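Local coordinates for Xcc1710-like domain-containing protein (Bordetella parapertussis 12822, PDB 3CPK) that is of unknown function, an Xcc1710-like protein of the DUF498/DUF598 family that folds as a single small alpha/beta domain, at residues I22-Q26 / V27-H31; N131-A135 / E136-V140. One frame throughout, in Å; residues are numbered along the deposited sequence.

Interaction 1 (I22-Q26 / V27-H31); sequences IEVNQ and VRFSH
The Phe29 ring has the carbonyl oxygen Ile22 O at its edge, in its plane, and His31 CE1 also lies in that plane at the edge. Val24 meets the ring obliquely and the two side chains cross at about a right angle: Val24 CB is 3.9 Å from Phe29 CE1, and Val24 CG2 is 4.1 Å from Phe29 CD1. Phe29 CG stands beside its own backbone N (chi1 -66°), which swings the ring toward Val24 over the strand pair. On the opposite face, the carboxylate of Glu23 and the guanidinium of Arg28 are nearly coplanar, 24° apart, with Glu23 OE2 at the guanidinium edge but 4.4 Å from Arg28 NE, beyond a salt bridge; Arg28 also makes a cation-pi contact with Tyr21. These pairs belong to a beta hairpin with a two-residue loop, strands 22-24 and 27-29 joined by a type I' turn from Val24 to Val27, with Asn25 and Gln26 at its corners in left-handed backbone conformations. Ile22 with Phe29 and Val24 with Val27 are the hydrogen-bonded pairs, and Glu23 with Arg28 is the non-hydrogen-bonded pair between them. Phe29 N donates to Ile22 O at 2.8 Å, and Val27 N to Val24 O at 2.9 Å. Val24 N in turn donates to Val27 O, so this last pair is bonded both ways. Strand 14-18 flanks strand 21-24 on its other edge, and Val24 also packs on Ile33 and Phe35 of strand 33-35, while Val41 touches both Val24 and Phe29.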
loop_
_atom_site.group_PDB
_atom_site.type_symbol
_atom_site.label_atom_id
_atom_site.label_comp_id
_atom_site.label_asym_id
_atom_site.label_seq_id
_atom_site.Cartn_x
_atom_site.Cartn_y
_atom_site.Cartn_z
ATOM N N ILE A 22 -5.237 10.790 0.900
ATOM C CA ILE A 22 -3.801 10.620 0.945
ATOM C C ILE A 22 -3.350 11.468 -0.232
ATOM O O ILE A 22 -3.981 11.463 -1.288
ATOM C CB ILE A 22 -3.374 9.158 0.715
ATOM C CG1 ILE A 22 -3.888 8.288 1.862
ATOM C CG2 ILE A 22 -1.856 9.061 0.628
ATOM C CD1 ILE A 22 -3.424 8.752 3.245
ATOM N N GLU A 23 -2.291 12.236 -0.040
ATOM C CA GLU A 23 -1.771 13.052 -1.118
ATOM C C GLU A 23 -0.487 12.379 -1.569
ATOM O O GLU A 23 0.440 12.172 -0.778
ATOM C CB GLU A 23 -1.483 14.469 -0.625
ATOM C CG GLU A 23 -1.033 15.416 -1.723
ATOM C CD GLU A 23 -0.831 16.838 -1.230
ATOM O OE1 GLU A 23 0.333 17.268 -1.105
ATOM O OE2 GLU A 23 -1.842 17.526 -0.961
ATOM N N VAL A 24 -0.437 12.005 -2.837
ATOM C CA VAL A 24 0.751 11.372 -3.363
ATOM C C VAL A 24 1.302 12.253 -4.473
ATOM O O VAL A 24 0.569 12.657 -5.376
ATOM C CB VAL A 24 0.427 9.970 -3.905
ATOM C CG1 VAL A 24 1.713 9.235 -4.288
ATOM C CG2 VAL A 24 -0.338 9.190 -2.864
ATOM N N ASN A 25 2.593 12.568 -4.388
ATOM C CA ASN A 25 3.246 13.401 -5.388
ATOM C C ASN A 25 2.472 14.710 -5.558
ATOM O O ASN A 25 2.379 15.261 -6.662
ATOM C CB ASN A 25 3.334 12.638 -6.722
ATOM C CG ASN A 25 4.071 11.293 -6.590
ATOM O OD1 ASN A 25 3.877 10.386 -7.395
ATOM N ND2 ASN A 25 4.919 11.175 -5.581
ATOM N N GLN A 26 1.913 15.193 -4.448
ATOM C CA GLN A 26 1.146 16.438 -4.421
ATOM C C GLN A 26 -0.217 16.387 -5.113
ATOM O O GLN A 26 -0.753 17.407 -5.547
ATOM C CB GLN A 26 1.998 17.579 -4.986
ATOM C CG GLN A 26 3.143 17.958 -4.053
ATOM C CD GLN A 26 4.002 19.095 -4.573
ATOM O OE1 GLN A 26 3.530 19.971 -5.295
ATOM N NE2 GLN A 26 5.269 19.098 -4.183
ATOM N N VAL A 27 -0.769 15.185 -5.214
ATOM C CA VAL A 27 -2.075 14.986 -5.816
ATOM C C VAL A 27 -2.919 14.169 -4.831
ATOM O O VAL A 27 -2.474 13.132 -4.342
ATOM C CB VAL A 27 -1.956 14.239 -7.153
ATOM C CG1 VAL A 27 -3.331 14.072 -7.788
ATOM C CG2 VAL A 27 -1.030 15.004 -8.076
ATOM N N ARG A 28 -4.125 14.648 -4.534
ATOM C CA ARG A 28 -5.016 13.963 -3.596
ATOM C C ARG A 28 -5.806 12.789 -4.159
ATOM O O ARG A 28 -6.339 12.847 -5.264
ATOM C CB ARG A 28 -6.037 14.932 -2.996
ATOM C CG ARG A 28 -5.518 15.871 -1.945
ATOM C CD ARG A 28 -6.690 16.517 -1.224
ATOM N NE ARG A 28 -6.245 17.623 -0.386
ATOM C CZ ARG A 28 -7.031 18.304 0.438
ATOM N NH1 ARG A 28 -8.316 17.994 0.548
ATOM N NH2 ARG A 28 -6.530 19.306 1.143
ATOM N N PHE A 29 -5.892 11.734 -3.361
ATOM C CA PHE A 29 -6.651 10.556 -3.732
ATOM C C PHE A 29 -7.655 10.261 -2.628
ATOM O O PHE A 29 -7.309 10.254 -1.442
ATOM C CB PHE A 29 -5.727 9.362 -3.938
ATOM C CG PHE A 29 -4.812 9.515 -5.106
ATOM C CD1 PHE A 29 -3.645 10.265 -4.997
ATOM C CD2 PHE A 29 -5.127 8.933 -6.332
ATOM C CE1 PHE A 29 -2.806 10.447 -6.091
ATOM C CE2 PHE A 29 -4.296 9.106 -7.441
ATOM C CZ PHE A 29 -3.129 9.862 -7.318
ATOM N N SER A 30 -8.906 10.045 -3.017
ATOM C CA SER A 30 -9.946 9.742 -2.048
ATOM C C SER A 30 -10.526 8.351 -2.270
ATOM O O SER A 30 -11.483 7.951 -1.614
ATOM C CB SER A 30 -11.037 10.814 -2.072
ATOM O OG SER A 30 -11.355 11.202 -3.389
ATOM N N HIS A 31 -9.941 7.621 -3.209
ATOM C CA HIS A 31 -10.346 6.249 -3.461
ATOM C C HIS A 31 -9.081 5.443 -3.179
ATOM O O HIS A 31 -7.982 6.000 -3.164
ATOM C CB HIS A 31 -10.826 6.050 -4.905
ATOM C CG HIS A 31 -9.766 6.239 -5.946
ATOM N ND1 HIS A 31 -9.386 7.481 -6.414
ATOM C CD2 HIS A 31 -9.032 5.338 -6.639
ATOM C CE1 HIS A 31 -8.469 7.334 -7.351
ATOM N NE2 HIS A 31 -8.235 6.041 -7.508
#

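Interaction 2 (N131-A135 / E136-V140); sequences NILMA and EGRRV
Leu133 meets Arg138 and Val140 where helix 123-135 ends in a Schellman motif, with Gly137 as the C-prime residue. The two defining bonds run from Arg138 N to Leu133 O at 2.9 Å and from Gly137 N to Met134 O at 2.8 Å. The positive phi of Gly137 (57°) lets the chain leave the helix toward strand 140-144. Apolar packing is concentrated on the inner side, where Leu133 sends CD1 to Val140 CG2 at 3.8 Å, the two side chains crossing at about a right angle, and its other branch, Leu133 CD2, lies 3.5 Å from Arg138 CD. Val140 is buried, and both it and Leu133 continue onto Leu93 of strand 91-95. The bend of Arg138 at chi3 (136°) carries its guanidinium past Leu133 CD2, and NH1 goes on to a salt bridge with Glu90. The outer side faces solvent: Ile132, Ala135, Glu136 and Gly137 are exposed. There Glu136, the first residue to leave helical phi/psi, still donates its N to Ile132 O at 3.1 Å, an i to i+4 bond of the alpha-helical kind. Glu136 CG sits between its backbone N and carbonyl carbon (chi1 45°), which folds the side chain back over the helix end and presses Glu136 CG on Ile132 O at 3.2 Å. The carboxylate beyond is more loosely held, reaching Arg138 in a long salt bridge, Glu136 OE2 to Arg138 NE at 3.8 Å. Beside it, Glu136 OE1 stays 3.9 Å from the Ile132 methyl CG2.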
loop_
_atom_site.group_PDB
_atom_site.type_symbol
_atom_site.label_atom_id
_atom_site.label_comp_id
_atom_site.label_asym_id
_atom_site.label_seq_id
_atom_site.Cartn_x
_atom_site.Cartn_y
_atom_site.Cartn_z
ATOM N N ASN A 131 6.866 5.857 3.060
ATOM C CA ASN A 131 7.866 6.876 2.784
ATOM C C ASN A 131 9.206 6.449 3.364
ATOM O O ASN A 131 10.247 6.597 2.725
ATOM C CB ASN A 131 7.464 8.226 3.396
ATOM C CG ASN A 131 6.465 9.007 2.540
ATOM O OD1 ASN A 131 5.907 10.009 2.996
ATOM N ND2 ASN A 131 6.244 8.561 1.300
ATOM N N ILE A 132 9.173 5.911 4.580
ATOM C CA ILE A 132 10.394 5.483 5.249
ATOM C C ILE A 132 11.068 4.301 4.575
ATOM O O ILE A 132 12.243 4.370 4.244
ATOM C CB ILE A 132 10.128 5.164 6.743
ATOM C CG1 ILE A 132 9.778 6.460 7.473
ATOM C CG2 ILE A 132 11.363 4.532 7.387
ATOM C CD1 ILE A 132 9.337 6.264 8.902
ATOM N N LEU A 133 10.332 3.220 4.369
ATOM C CA LEU A 133 10.907 2.053 3.712
ATOM C C LEU A 133 11.440 2.437 2.337
ATOM O O LEU A 133 12.396 1.855 1.835
ATOM C CB LEU A 133 9.859 0.955 3.556
ATOM C CG LEU A 133 9.324 0.340 4.843
ATOM C CD1 LEU A 133 8.550 -0.917 4.505
ATOM C CD2 LEU A 133 10.468 0.007 5.771
HETATM N N MSE A 134 10.801 3.431 1.739
HETATM C CA MSE A 134 11.187 3.916 0.437
HETATM C C MSE A 134 12.452 4.747 0.565
HETATM O O MSE A 134 13.394 4.572 -0.199
HETATM C CB MSE A 134 10.028 4.731 -0.156
HETATM C CG MSE A 134 10.237 5.217 -1.570
HETATM SE SE MSE A 134 11.155 6.904 -1.551
HETATM C CE MSE A 134 9.621 8.059 -1.152
ATOM N N ALA A 135 12.490 5.640 1.548
ATOM C CA ALA A 135 13.670 6.479 1.748
ATOM C C ALA A 135 14.955 5.675 1.982
ATOM O O ALA A 135 16.031 6.100 1.580
ATOM C CB ALA A 135 13.440 7.442 2.900
ATOM N N GLU A 136 14.857 4.527 2.642
ATOM C CA GLU A 136 16.051 3.725 2.869
ATOM C C GLU A 136 16.233 2.692 1.760
ATOM O O GLU A 136 16.935 1.687 1.921
ATOM C CB GLU A 136 16.028 3.064 4.262
ATOM C CG GLU A 136 14.741 2.413 4.688
ATOM C CD GLU A 136 14.688 2.206 6.199
ATOM O OE1 GLU A 136 14.957 3.181 6.948
ATOM O OE2 GLU A 136 14.377 1.077 6.634
ATOM N N GLY A 137 15.587 2.973 0.631
ATOM C CA GLY A 137 15.673 2.132 -0.548
ATOM C C GLY A 137 15.283 0.669 -0.484
ATOM O O GLY A 137 15.955 -0.167 -1.082
ATOM N N ARG A 138 14.212 0.339 0.224
ATOM C CA ARG A 138 13.768 -1.050 0.291
ATOM C C ARG A 138 12.769 -1.286 -0.841
ATOM O O ARG A 138 12.167 -0.337 -1.343
ATOM C CB ARG A 138 13.092 -1.331 1.633
ATOM C CG ARG A 138 14.035 -1.479 2.823
ATOM C CD ARG A 138 13.261 -1.312 4.133
ATOM N NE ARG A 138 13.607 -2.310 5.147
ATOM C CZ ARG A 138 12.930 -3.436 5.365
ATOM N NH1 ARG A 138 11.859 -3.726 4.642
ATOM N NH2 ARG A 138 13.322 -4.276 6.317
ATOM N N ARG A 139 12.601 -2.539 -1.254
ATOM C CA ARG A 139 11.645 -2.860 -2.315
ATOM C C ARG A 139 10.261 -2.974 -1.665
ATOM O O ARG A 139 9.853 -4.042 -1.209
ATOM C CB ARG A 139 12.030 -4.173 -3.006
ATOM N N VAL A 140 9.530 -1.864 -1.658
ATOM C CA VAL A 140 8.234 -1.810 -1.005
ATOM C C VAL A 140 7.040 -1.388 -1.868
ATOM O O VAL A 140 7.170 -0.544 -2.747
ATOM C CB VAL A 140 8.331 -0.832 0.187
ATOM C CG1 VAL A 140 8.598 0.581 -0.336
ATOM C CG2 VAL A 140 7.057 -0.880 1.028
#

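How the interactions relate
From the N terminus, strand 14-18 leads into strand 21-24, and interaction 1 then closes the tight turn to strand 27-29, completing the three-stranded antiparallel sheet. The chain next supplies strands 33-35 and 42-43, helix 54-61, strand 91-95, helix 105-112 and strand 117-121, before helix 123-135 reaches interaction 2, which turns it into strand 140-144 of the mixed sheet. The two contacts are in series, neither nested nor crossed. The centres of interactions 1 and 2 are about 19 Å apart, and the nearest atoms of interactions 1 and 2 about 7 Å, without touching. Thr13, just before strand 14-18, bridges them, sharing a backbone hydrogen bond with Asn25 and touching the Met134 side chain.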